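Local coordinates for protein carbonic anhydrase (Porphyridium purpureum, PDB 1DDZ) that probably catalyses the reversible hydration of carbon dioxide to hydrogencarbonate, with a zinc ion bound in each of the two homologous halves of its chain, at residues Q417-R422 and I434-L439; A138-S143 and E174-L179; E68-G73 and S111-A116; N59-G64 and S331-N336; E440-V445 and G479-A484. All blocks are in the same frame, centred on the assembly; numbering follows the deposited sequence.

The chain holds two homologous carbonic anhydrase halves, each built on its own mixed sheet. Contacts 3 and 2 follow one another in the first half, with centres about 27 Å apart; contacts 1 and 5 follow in the second and share helix 426-447, their centres about 16 Å apart. Contact 4 joins the halves: it brings residues 59-64 to 331-336, so the chain between its segments contains both contact 3 and contact 2. Its centre lies about 17 Å from that of contact 3, helix 57-62 leading directly to strand 69-74. Contacts 1 and 2, about 45 Å apart, stand on opposite sides of the chain's centre. Contacts 2 and 5 also touch the second subunit.

Contact 1: Q417-R422 and I434-L439; sequences QAELSR and IEINVL
Glu419 carries its CG anti to the backbone N (chi1 167°), and Ile436 holds CG1 anti to the carbonyl carbon (chi1 -63°) with the chain then extended, which brings the methyl CD1 out to meet it. The two side chains pass at a slant, with Glu419 CG 4.2 Å from Ile436 CD1. Leu420 adds a second apolar touch on the same methyl, its CD2 lying 4.3 Å from Ile436 CD1. A bend at chi2 (60°) turns the carboxylate of Glu419 away from the isoleucine methyl and into ion pairs. OE2 takes Arg422 NH1 at 2.8 Å on its syn lone pair, close to the guanidinium plane, while OE1 pairs with Arg432. Arg432 also binds Glu435, so one arginine serves two carboxylates whose oxygens, Glu419 OE1 and Glu435 OE1, remain 6.7 Å apart; this probably eases their mutual repulsion. With an alanine here, Arg422 and Arg432 would probably each lose a carboxylate mate, and Ile436 CD1 would lose the methylene beside it. Val25 of helix 12-25 also touches Glu419, and Val412 of helix 407-414 packs on Ile436. The Ile436 methyl, touched by Glu419 and Leu420, thus joins helix 417-420 to the long helix 426-447, two successive helices in the helical layer of the alpha-beta-alpha fold of the beta-class enzymes.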
# COMPACT_ATOMS: atom_id res chain seq x y z
N GLN A 417 -22.53 8.49 14.77
CA GLN A 417 -23.80 9.13 14.48
C GLN A 417 -24.49 9.61 15.76
O GLN A 417 -25.25 10.57 15.73
CB GLN A 417 -24.71 8.17 13.71
CG GLN A 417 -24.33 7.99 12.25
CD GLN A 417 -24.65 9.21 11.42
OE1 GLN A 417 -24.43 10.33 11.85
NE2 GLN A 417 -25.18 8.99 10.21
N ALA A 418 -24.19 8.98 16.88
CA ALA A 418 -24.79 9.38 18.15
C ALA A 418 -24.51 10.86 18.37
O ALA A 418 -25.43 11.65 18.59
CB ALA A 418 -24.22 8.56 19.29
N GLU A 419 -23.23 11.23 18.24
CA GLU A 419 -22.81 12.61 18.40
C GLU A 419 -23.11 13.44 17.17
O GLU A 419 -23.60 14.56 17.28
CB GLU A 419 -21.33 12.69 18.71
CG GLU A 419 -20.74 14.10 18.57
CD GLU A 419 -21.40 15.15 19.49
OE1 GLU A 419 -21.39 16.34 19.15
OE2 GLU A 419 -21.91 14.77 20.57
N LEU A 420 -22.82 12.91 15.99
CA LEU A 420 -23.05 13.67 14.77
C LEU A 420 -24.53 14.06 14.52
O LEU A 420 -24.79 15.16 14.06
CB LEU A 420 -22.43 12.97 13.54
CG LEU A 420 -20.90 12.85 13.54
CD1 LEU A 420 -20.45 12.05 12.31
CD2 LEU A 420 -20.25 14.25 13.55
N SER A 421 -25.46 13.21 14.92
CA SER A 421 -26.90 13.45 14.77
C SER A 421 -27.39 14.71 15.47
O SER A 421 -28.35 15.33 15.05
CB SER A 421 -27.68 12.26 15.32
OG SER A 421 -27.39 11.12 14.54
N ARG A 422 -26.72 15.06 16.55
CA ARG A 422 -27.07 16.24 17.33
C ARG A 422 -26.83 17.52 16.55
O ARG A 422 -27.38 18.55 16.86
CB ARG A 422 -26.23 16.28 18.61
CG ARG A 422 -26.34 15.04 19.48
CD ARG A 422 -25.35 15.11 20.62
NE ARG A 422 -25.58 16.30 21.42
CZ ARG A 422 -24.67 16.92 22.17
NH1 ARG A 422 -23.43 16.47 22.25
NH2 ARG A 422 -25.03 18.01 22.85
N ILE A 434 -14.41 16.20 11.69
CA ILE A 434 -12.99 16.49 11.58
C ILE A 434 -12.31 16.27 12.93
O ILE A 434 -11.20 15.75 13.01
CB ILE A 434 -12.80 17.97 11.08
CG1 ILE A 434 -13.15 18.07 9.60
CG2 ILE A 434 -11.41 18.50 11.35
CD1 ILE A 434 -12.96 19.45 9.07
N GLU A 435 -13.01 16.63 14.01
CA GLU A 435 -12.47 16.47 15.36
C GLU A 435 -12.39 15.01 15.76
O GLU A 435 -11.41 14.56 16.36
CB GLU A 435 -13.37 17.22 16.36
CG GLU A 435 -13.31 18.72 16.24
CD GLU A 435 -14.40 19.43 17.05
OE1 GLU A 435 -15.48 18.84 17.24
OE2 GLU A 435 -14.18 20.57 17.50
N ILE A 436 -13.48 14.30 15.52
CA ILE A 436 -13.55 12.88 15.85
C ILE A 436 -12.56 12.09 14.96
O ILE A 436 -12.00 11.08 15.40
CB ILE A 436 -14.98 12.39 15.67
CG1 ILE A 436 -15.89 13.14 16.66
CG2 ILE A 436 -15.07 10.90 15.87
CD1 ILE A 436 -17.39 12.81 16.47
N ASN A 437 -12.33 12.57 13.74
CA ASN A 437 -11.37 11.92 12.85
C ASN A 437 -9.97 11.99 13.46
O ASN A 437 -9.27 10.99 13.53
CB ASN A 437 -11.39 12.55 11.46
CG ASN A 437 -10.39 11.91 10.51
OD1 ASN A 437 -9.46 12.56 10.06
ND2 ASN A 437 -10.57 10.63 10.21
N VAL A 438 -9.61 13.14 14.02
CA VAL A 438 -8.31 13.33 14.69
C VAL A 438 -8.20 12.37 15.88
O VAL A 438 -7.15 11.73 16.09
CB VAL A 438 -8.15 14.80 15.22
CG1 VAL A 438 -6.93 14.94 16.09
CG2 VAL A 438 -8.03 15.76 14.07
N LEU A 439 -9.27 12.26 16.66
CA LEU A 439 -9.33 11.39 17.84
C LEU A 439 -9.14 9.91 17.42
O LEU A 439 -8.34 9.17 17.98
CB LEU A 439 -10.68 11.61 18.53
CG LEU A 439 -10.90 11.27 20.00
CD1 LEU A 439 -11.29 9.84 20.15
CD2 LEU A 439 -9.67 11.60 20.79

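Contact 2: A138-S143 and E174-L179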
# COMPACT_ATOMS: atom_id res chain seq x y z
N ALA A 138 19.98 5.98 4.88
CA ALA A 138 19.69 4.73 5.57
C ALA A 138 19.68 3.58 4.58
O ALA A 138 20.15 2.49 4.90
CB ALA A 138 18.36 4.83 6.28
N ALA A 139 19.17 3.83 3.38
CA ALA A 139 19.09 2.81 2.33
C ALA A 139 20.47 2.25 1.93
O ALA A 139 20.58 1.12 1.46
CB ALA A 139 18.37 3.39 1.10
N LEU A 140 21.51 3.07 2.05
CA LEU A 140 22.88 2.67 1.69
C LEU A 140 23.70 2.21 2.89
O LEU A 140 24.44 1.24 2.81
CB LEU A 140 23.64 3.85 1.03
CG LEU A 140 23.35 4.39 -0.38
CD1 LEU A 140 24.32 5.54 -0.73
CD2 LEU A 140 23.49 3.29 -1.39
N GLY A 141 23.57 2.91 4.01
CA GLY A 141 24.41 2.56 5.13
C GLY A 141 23.87 1.88 6.36
O GLY A 141 24.57 1.82 7.36
N ASP A 142 22.65 1.36 6.33
CA ASP A 142 22.09 0.71 7.52
C ASP A 142 21.28 -0.46 7.06
O ASP A 142 20.68 -0.40 6.00
CB ASP A 142 21.18 1.67 8.30
CG ASP A 142 21.89 2.95 8.70
OD1 ASP A 142 22.59 2.95 9.74
OD2 ASP A 142 21.75 3.94 7.95
N SER A 143 21.26 -1.53 7.85
CA SER A 143 20.47 -2.69 7.48
C SER A 143 19.71 -3.22 8.69
O SER A 143 19.82 -2.66 9.79
CB SER A 143 21.35 -3.77 6.85
OG SER A 143 22.37 -4.17 7.74
N GLU A 174 29.58 12.16 -2.78
CA GLU A 174 29.21 12.35 -4.16
C GLU A 174 28.21 11.28 -4.55
O GLU A 174 27.25 11.54 -5.26
CB GLU A 174 30.44 12.29 -5.06
CG GLU A 174 30.10 12.32 -6.53
CD GLU A 174 31.26 12.72 -7.42
OE1 GLU A 174 31.81 11.83 -8.12
OE2 GLU A 174 31.60 13.93 -7.44
N GLU A 175 28.37 10.08 -4.00
CA GLU A 175 27.47 9.00 -4.34
C GLU A 175 26.09 9.15 -3.73
O GLU A 175 25.09 8.75 -4.33
CB GLU A 175 28.08 7.65 -3.97
CG GLU A 175 27.29 6.46 -4.47
CD GLU A 175 28.04 5.15 -4.33
OE1 GLU A 175 27.45 4.10 -4.69
OE2 GLU A 175 29.20 5.17 -3.87
N LEU A 176 26.03 9.74 -2.53
CA LEU A 176 24.74 9.97 -1.88
C LEU A 176 24.04 11.07 -2.69
O LEU A 176 22.88 10.93 -3.06
CB LEU A 176 24.93 10.41 -0.42
CG LEU A 176 23.87 10.06 0.64
CD1 LEU A 176 23.61 11.26 1.53
CD2 LEU A 176 22.58 9.55 0.05
N ASN A 177 24.78 12.13 -3.01
CA ASN A 177 24.25 13.25 -3.78
C ASN A 177 23.63 12.74 -5.06
O ASN A 177 22.49 13.06 -5.38
CB ASN A 177 25.35 14.26 -4.14
CG ASN A 177 25.76 15.14 -2.97
OD1 ASN A 177 24.93 15.58 -2.18
ND2 ASN A 177 27.05 15.42 -2.88
N ARG A 178 24.38 11.93 -5.80
CA ARG A 178 23.87 11.40 -7.05
C ARG A 178 22.65 10.46 -6.88
O ARG A 178 21.74 10.49 -7.70
CB ARG A 178 24.99 10.73 -7.86
CG ARG A 178 24.49 10.08 -9.14
CD ARG A 178 24.77 10.87 -10.39
NE ARG A 178 24.51 12.31 -10.32
CZ ARG A 178 25.08 13.18 -11.15
NH1 ARG A 178 25.90 12.74 -12.10
NH2 ARG A 178 24.90 14.48 -10.99
N LEU A 179 22.63 9.63 -5.83
CA LEU A 179 21.48 8.73 -5.57
C LEU A 179 20.22 9.61 -5.31
O LEU A 179 19.15 9.33 -5.82
CB LEU A 179 21.70 7.89 -4.30
CG LEU A 179 21.19 6.46 -4.11
CD1 LEU A 179 20.84 6.25 -2.68
CD2 LEU A 179 20.04 6.08 -4.99
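Leu140 of helix 134-141 reaches to two leucines one helical turn apart on helix 172-193. Its CB leaves the backbone toward that helix, and with CG anti to the carbonyl carbon (chi1 -72°) the branch is directed at Leu179. CG comes first, 3.9 Å from Leu179 CD1. Of the two methyls, Leu140 CD2 lies 4.2 Å from Leu179 CD1, and Leu140 CD1 lies 4.1 Å from the same Leu179 CD1. One methyl of Leu179 therefore seats against the whole fork of Leu140, the two side chains meeting tip to tip. Leu140 CD1 also looks to the other leucine, with Leu176 CD2 at 4.4 Å, a looser touch. No hydrogen bond crosses between the segments; the join is wholly apolar. Leu176 stands about 6 Å, side chain to side chain, from Cys133, a ligand of the first zinc, which puts this end of the cluster close to that site. Helix 147-161 closes one flank, with Val158 on Leu179 and Arg159 on Leu140, while Leu256 of the second subunit packs on Leu140 and Leu176, making the cluster a meeting point of three helices and the dimer partner.

Contact 3: E68-G73 and S111-A116; sequences EYLWIG and SVLQYA
Leu70 and three residues of helix 107-119 make up the apolar contacts, every one of them on the leucine's side chain. The tightest is with Ala116, whose CB is 3.5 Å from Leu70 CG; so small a residue lets strand and helix approach closely. The two methyls then part: Leu70 CD2 meets Val112 CG1 at 4.0 Å, the side chains meeting at a slant, and Leu70 CD1 meets Leu113 CD2 at 3.9 Å, nearly at right angles. With CG anti to the backbone N (chi1 -167°), Leu70 opens its fork across the helix. Shortened to an alanine, this position would probably leave Val112 CG1 and Leu113 CD2 without their methyl partners and open a gap between strand and helix. The helix axis runs 9.5 Å from that of strand 69-73 and nearly antiparallel to it (169°). This is the geometry of a beta-alpha-beta crossover: helix 107-119 links strand 92-97 to strand 124-130 and passes over strand 69-74, which lies between them in the sheet. Among the polar bonds, those of Leu70 with His124 and Leu126, and of Tyr69 with Phe93, tie the strand backbone into the sheet. Among the aromatic contacts, Tyr115 on the helix stacks with Tyr119.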
# COMPACT_ATOMS: atom_id res chain seq x y z
N GLU A 68 -1.85 25.96 -6.77
CA GLU A 68 -1.64 25.60 -8.16
C GLU A 68 -0.53 24.55 -8.26
O GLU A 68 -0.25 24.02 -9.34
CB GLU A 68 -1.25 26.81 -9.00
CG GLU A 68 -2.35 27.85 -9.14
CD GLU A 68 -2.10 28.79 -10.31
OE1 GLU A 68 -2.91 28.78 -11.27
OE2 GLU A 68 -1.09 29.54 -10.26
N TYR A 69 0.14 24.31 -7.13
CA TYR A 69 1.22 23.32 -7.03
C TYR A 69 0.95 22.18 -6.06
O TYR A 69 0.38 22.38 -5.00
CB TYR A 69 2.52 23.96 -6.56
CG TYR A 69 3.16 24.90 -7.54
CD1 TYR A 69 2.79 26.23 -7.59
CD2 TYR A 69 4.13 24.46 -8.43
CE1 TYR A 69 3.34 27.10 -8.50
CE2 TYR A 69 4.70 25.31 -9.35
CZ TYR A 69 4.30 26.64 -9.38
OH TYR A 69 4.81 27.53 -10.29
N LEU A 70 1.34 20.98 -6.48
CA LEU A 70 1.30 19.79 -5.65
C LEU A 70 2.81 19.59 -5.43
O LEU A 70 3.59 19.63 -6.38
CB LEU A 70 0.76 18.59 -6.42
CG LEU A 70 0.38 17.35 -5.59
CD1 LEU A 70 0.63 16.14 -6.41
CD2 LEU A 70 1.11 17.26 -4.28
N TRP A 71 3.22 19.43 -4.19
CA TRP A 71 4.61 19.22 -3.86
C TRP A 71 4.74 17.95 -3.04
O TRP A 71 4.14 17.80 -1.98
CB TRP A 71 5.11 20.41 -3.07
CG TRP A 71 6.48 20.29 -2.46
CD1 TRP A 71 6.84 19.50 -1.41
CD2 TRP A 71 7.61 21.11 -2.76
NE1 TRP A 71 8.12 19.80 -1.02
CE2 TRP A 71 8.61 20.79 -1.83
CE3 TRP A 71 7.86 22.11 -3.69
CZ2 TRP A 71 9.85 21.42 -1.81
CZ3 TRP A 71 9.09 22.75 -3.68
CH2 TRP A 71 10.06 22.41 -2.74
N ILE A 72 5.50 17.00 -3.58
CA ILE A 72 5.76 15.73 -2.92
C ILE A 72 7.20 15.83 -2.39
O ILE A 72 8.15 15.90 -3.17
CB ILE A 72 5.59 14.57 -3.91
CG1 ILE A 72 4.16 14.57 -4.45
CG2 ILE A 72 5.97 13.25 -3.24
CD1 ILE A 72 4.03 14.13 -5.88
N GLY A 73 7.32 15.91 -1.07
CA GLY A 73 8.61 16.06 -0.43
C GLY A 73 8.90 15.00 0.61
O GLY A 73 8.15 14.04 0.77
N SER A 111 -3.71 8.90 -3.78
CA SER A 111 -4.89 9.67 -3.36
C SER A 111 -4.59 11.19 -3.24
O SER A 111 -5.43 12.01 -3.61
CB SER A 111 -5.53 9.06 -2.10
OG SER A 111 -4.67 9.09 -0.97
N VAL A 112 -3.38 11.57 -2.80
CA VAL A 112 -3.02 12.99 -2.74
C VAL A 112 -2.89 13.54 -4.18
O VAL A 112 -3.36 14.65 -4.50
CB VAL A 112 -1.70 13.22 -1.98
CG1 VAL A 112 -1.17 14.63 -2.25
CG2 VAL A 112 -1.93 13.10 -0.50
N LEU A 113 -2.27 12.75 -5.06
CA LEU A 113 -2.11 13.10 -6.48
C LEU A 113 -3.48 13.32 -7.16
O LEU A 113 -3.70 14.33 -7.81
CB LEU A 113 -1.40 11.95 -7.22
CG LEU A 113 -0.36 12.21 -8.33
CD1 LEU A 113 -0.36 11.02 -9.32
CD2 LEU A 113 -0.58 13.52 -9.03
N GLN A 114 -4.37 12.33 -7.05
CA GLN A 114 -5.67 12.42 -7.66
C GLN A 114 -6.48 13.59 -7.11
O GLN A 114 -7.16 14.28 -7.86
CB GLN A 114 -6.43 11.11 -7.53
CG GLN A 114 -7.70 11.12 -8.38
CD GLN A 114 -8.32 9.76 -8.53
OE1 GLN A 114 -8.60 9.08 -7.55
NE2 GLN A 114 -8.56 9.35 -9.77
N TYR A 115 -6.39 13.82 -5.80
CA TYR A 115 -7.11 14.94 -5.20
C TYR A 115 -6.57 16.24 -5.81
O TYR A 115 -7.34 17.06 -6.30
CB TYR A 115 -6.93 14.94 -3.67
CG TYR A 115 -7.77 15.96 -2.96
CD1 TYR A 115 -9.11 15.69 -2.64
CD2 TYR A 115 -7.24 17.19 -2.58
CE1 TYR A 115 -9.90 16.62 -1.96
CE2 TYR A 115 -8.01 18.14 -1.89
CZ TYR A 115 -9.35 17.85 -1.59
OH TYR A 115 -10.13 18.77 -0.91
N ALA A 116 -5.25 16.39 -5.81
CA ALA A 116 -4.60 17.58 -6.37
C ALA A 116 -4.97 17.80 -7.84
O ALA A 116 -5.30 18.92 -8.25
CB ALA A 116 -3.07 17.47 -6.23

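Contact 4: N59-G64 and S331-N336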
# COMPACT_ATOMS: atom_id res chain seq x y z
N ASN A 59 -6.58 36.71 8.83
CA ASN A 59 -7.63 37.02 7.84
C ASN A 59 -7.13 36.71 6.45
O ASN A 59 -7.86 36.17 5.63
CB ASN A 59 -8.04 38.50 7.92
CG ASN A 59 -8.82 38.83 9.20
OD1 ASN A 59 -9.64 38.04 9.66
ND2 ASN A 59 -8.56 40.00 9.75
N ARG A 60 -5.87 37.03 6.20
CA ARG A 60 -5.26 36.76 4.90
C ARG A 60 -5.07 35.25 4.76
O ARG A 60 -5.48 34.66 3.76
CB ARG A 60 -3.93 37.50 4.78
CG ARG A 60 -3.31 37.46 3.38
CD ARG A 60 -1.93 38.10 3.41
NE ARG A 60 -2.00 39.45 3.94
CZ ARG A 60 -1.39 39.86 5.05
NH1 ARG A 60 -0.65 39.02 5.76
NH2 ARG A 60 -1.58 41.10 5.47
N LEU A 61 -4.52 34.62 5.80
CA LEU A 61 -4.28 33.18 5.83
C LEU A 61 -5.56 32.42 5.52
O LEU A 61 -5.62 31.61 4.61
CB LEU A 61 -3.79 32.76 7.22
CG LEU A 61 -3.10 31.41 7.41
CD1 LEU A 61 -1.64 31.50 6.95
CD2 LEU A 61 -3.14 31.06 8.88
N ALA A 62 -6.60 32.75 6.26
CA ALA A 62 -7.89 32.10 6.09
C ALA A 62 -8.51 32.36 4.73
O ALA A 62 -9.41 31.63 4.31
CB ALA A 62 -8.85 32.54 7.20
N ASN A 63 -8.01 33.36 4.01
CA ASN A 63 -8.59 33.68 2.71
C ASN A 63 -7.57 33.66 1.57
O ASN A 63 -7.60 34.51 0.69
CB ASN A 63 -9.31 35.03 2.79
CG ASN A 63 -10.48 35.02 3.78
OD1 ASN A 63 -10.33 35.43 4.94
ND2 ASN A 63 -11.63 34.52 3.34
N GLY A 64 -6.67 32.68 1.59
CA GLY A 64 -5.65 32.58 0.57
C GLY A 64 -6.26 32.03 -0.70
O GLY A 64 -7.43 31.67 -0.71
N SER A 331 -2.62 21.78 4.39
CA SER A 331 -1.58 22.58 5.03
C SER A 331 -1.56 24.10 4.89
O SER A 331 -0.66 24.66 4.27
CB SER A 331 -0.19 22.02 4.64
OG SER A 331 -0.22 21.31 3.39
N ARG A 332 -2.50 24.82 5.50
CA ARG A 332 -2.40 26.25 5.34
C ARG A 332 -1.37 26.89 6.29
O ARG A 332 -1.17 28.11 6.28
CB ARG A 332 -3.76 26.96 5.37
CG ARG A 332 -3.70 28.35 4.72
CD ARG A 332 -5.03 28.78 4.17
NE ARG A 332 -5.36 28.15 2.89
CZ ARG A 332 -5.09 28.68 1.67
NH1 ARG A 332 -4.46 29.84 1.55
NH2 ARG A 332 -5.59 28.12 0.56
N VAL A 333 -0.72 26.10 7.15
CA VAL A 333 0.36 26.62 8.02
C VAL A 333 1.43 25.55 8.25
O VAL A 333 1.09 24.39 8.51
CB VAL A 333 -0.10 27.06 9.43
CG1 VAL A 333 1.01 27.83 10.10
CG2 VAL A 333 -1.38 27.91 9.33
N PRO A 334 2.71 25.90 8.06
CA PRO A 334 3.77 24.90 8.28
C PRO A 334 3.75 24.44 9.73
O PRO A 334 3.55 25.25 10.65
CB PRO A 334 5.04 25.66 7.93
CG PRO A 334 4.59 26.54 6.82
CD PRO A 334 3.27 27.08 7.36
N ALA A 335 3.97 23.14 9.95
CA ALA A 335 3.95 22.56 11.28
C ALA A 335 4.84 23.30 12.26
O ALA A 335 4.41 23.69 13.35
CB ALA A 335 4.33 21.09 11.22
N ASN A 336 6.09 23.51 11.87
CA ASN A 336 7.06 24.19 12.72
C ASN A 336 6.55 25.59 13.08
O ASN A 336 6.71 26.02 14.22
CB ASN A 336 8.43 24.28 12.04
CG ASN A 336 8.47 25.31 10.93
OD1 ASN A 336 8.00 25.07 9.84
ND2 ASN A 336 9.00 26.49 11.23
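Leu61 O, near the end of helix 57-62, is the polar atom round which this contact closes. Gly64 N reaches it in a weak hydrogen bond of 3.4 Å within its own turn, and from the other segment Arg332 CD presses to 2.9 Å of Leu61 O, a very close approach for a methylene. Arg332 leaves its backbone with CG anti to N (chi1 -160°) and bends at chi3 (-78°), which lays the chain over the helix end and carries the guanidinium on past the carbonyl to Gly64. There Arg332 NH1 lies 3.1 Å from Gly64 CA, on an oblique line to the guanidinium plane; any beta carbon at Gly64 would collide with this nitrogen. Leu61 and Arg332 slide past each other in opposite directions, with Leu61 CG 4.1 Å from Arg332 CG. One branch of Leu61, CD1, rests 3.5 Å from Arg332 O; the other, CD2, meets Val333 CG2 at 3.6 Å, the two side chains crossing at about a right angle. Val470 touches Leu61, Ala62 and Arg332, and Gln65 O takes a weak bond from Arg332 NH2. Arg332 follows the zinc ligand Asp330 closely in the chain, and its side chain lies about 6 Å from those of Asp330 and His384. A helix end of the first half thus lies against an arginine near the second zinc site, by apolar packing and close approach rather than by hydrogen bonds between the segments.

Contact 5: E440-V445 and G479-A484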
# COMPACT_ATOMS: atom_id res chain seq x y z
N GLU A 440 -9.86 9.53 16.38
CA GLU A 440 -9.81 8.19 15.84
C GLU A 440 -8.38 7.92 15.31
O GLU A 440 -7.81 6.86 15.57
CB GLU A 440 -10.84 8.08 14.73
CG GLU A 440 -11.53 6.73 14.59
CD GLU A 440 -12.46 6.40 15.75
OE1 GLU A 440 -12.00 5.79 16.74
OE2 GLU A 440 -13.67 6.70 15.67
N GLN A 441 -7.77 8.91 14.65
CA GLN A 441 -6.41 8.73 14.11
C GLN A 441 -5.38 8.63 15.22
O GLN A 441 -4.43 7.87 15.10
CB GLN A 441 -6.06 9.82 13.09
CG GLN A 441 -7.05 9.91 11.93
CD GLN A 441 -7.45 8.56 11.38
OE1 GLN A 441 -6.60 7.76 11.02
NE2 GLN A 441 -8.75 8.31 11.30
N MET A 442 -5.58 9.35 16.32
CA MET A 442 -4.70 9.28 17.48
C MET A 442 -4.77 7.86 18.03
O MET A 442 -3.77 7.27 18.42
CB MET A 442 -5.19 10.16 18.59
CG MET A 442 -4.91 11.62 18.48
SD MET A 442 -5.89 12.37 19.83
CE MET A 442 -5.01 11.85 21.21
N HIS A 443 -6.00 7.35 18.13
CA HIS A 443 -6.23 6.01 18.63
C HIS A 443 -5.37 5.06 17.82
O HIS A 443 -4.60 4.31 18.40
CB HIS A 443 -7.71 5.64 18.52
CG HIS A 443 -8.10 4.46 19.37
ND1 HIS A 443 -9.40 4.21 19.75
CD2 HIS A 443 -7.36 3.45 19.89
CE1 HIS A 443 -9.46 3.10 20.46
NE2 HIS A 443 -8.23 2.62 20.56
N ASN A 444 -5.47 5.15 16.49
CA ASN A 444 -4.71 4.32 15.57
C ASN A 444 -3.20 4.40 15.81
O ASN A 444 -2.53 3.37 15.84
CB ASN A 444 -5.02 4.67 14.12
CG ASN A 444 -6.41 4.28 13.70
OD1 ASN A 444 -7.15 3.70 14.49
ND2 ASN A 444 -6.77 4.57 12.45
N VAL A 445 -2.62 5.59 16.01
CA VAL A 445 -1.18 5.60 16.24
C VAL A 445 -0.84 4.97 17.58
O VAL A 445 0.19 4.32 17.71
CB VAL A 445 -0.46 7.01 16.00
CG1 VAL A 445 -1.37 8.02 15.39
CG2 VAL A 445 0.24 7.53 17.22
N GLY A 479 -7.07 15.79 22.75
CA GLY A 479 -6.70 14.76 23.69
C GLY A 479 -5.22 14.46 23.63
O GLY A 479 -4.54 14.84 22.68
N VAL A 480 -4.70 13.82 24.67
CA VAL A 480 -3.30 13.45 24.72
C VAL A 480 -3.25 12.12 25.46
O VAL A 480 -4.13 11.86 26.29
CB VAL A 480 -2.48 14.51 25.45
CG1 VAL A 480 -2.82 14.53 26.91
CG2 VAL A 480 -1.00 14.27 25.23
N VAL A 481 -2.34 11.24 25.07
CA VAL A 481 -2.19 9.93 25.72
C VAL A 481 -0.71 9.74 25.96
O VAL A 481 0.09 9.81 25.03
CB VAL A 481 -2.66 8.77 24.83
CG1 VAL A 481 -2.52 7.45 25.58
CG2 VAL A 481 -4.08 8.94 24.38
N ALA A 482 -0.35 9.53 27.21
CA ALA A 482 1.05 9.33 27.57
C ALA A 482 1.43 7.86 27.60
O ALA A 482 2.60 7.53 27.51
CB ALA A 482 1.36 9.96 28.91
N LYS A 483 0.47 6.99 27.82
CA LYS A 483 0.74 5.56 27.84
C LYS A 483 -0.55 4.83 28.14
O LYS A 483 -1.28 5.22 29.04
CB LYS A 483 1.77 5.22 28.91
CG LYS A 483 2.39 3.84 28.75
CD LYS A 483 3.34 3.54 29.90
CE LYS A 483 4.16 2.30 29.62
NZ LYS A 483 4.96 1.88 30.82
N ALA A 484 -0.81 3.78 27.39
CA ALA A 484 -2.02 2.99 27.55
C ALA A 484 -1.82 1.66 26.83
O ALA A 484 -1.65 1.59 25.61
CB ALA A 484 -3.22 3.75 26.97
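Helix 426-447 packs against strand 476-481, an outermost strand of the second sheet within this chain, and Met442 is the side chain that bridges them to Gly479, Val480 and Val481. Over the short segments the axes lie 9.9 Å apart and nearly parallel, at 7°. Met442 starts with CG anti to the carbonyl carbon, runs extended through chi2 and bends at chi3 (71°), the turn that swings its terminal methyl onto the strand backbone. Met442 CE rests 3.4 Å from Gly479 O and 3.6 Å from Gly479 C, so the methyl sits against a peptide group. The sulfur stays farther back, Met442 SD being 4.0 Å from Gly479 O. Along the strand, Met442 CE is also 4.0 Å from Val480 N, and it touches Val481 CG2 at 4.4 Å. In the alpha-beta-alpha fold this is a helical layer lying on the sheet: the strand is hydrogen-bonded by its backbone to the antiparallel strand 462-468, Gly479 with Gly465 and Val481 with Val463. Gly479 adopts a positive phi of 133°, where a side chain would press on the carbonyl oxygen of the preceding residue; a beta carbon there would also point at the methionine methyl. Helix 12-25 covers another flank of the contact. Its Phe17 touches both Met442 and Val481 and stacks on the ring of His443, which also packs on Arg414 of the second subunit.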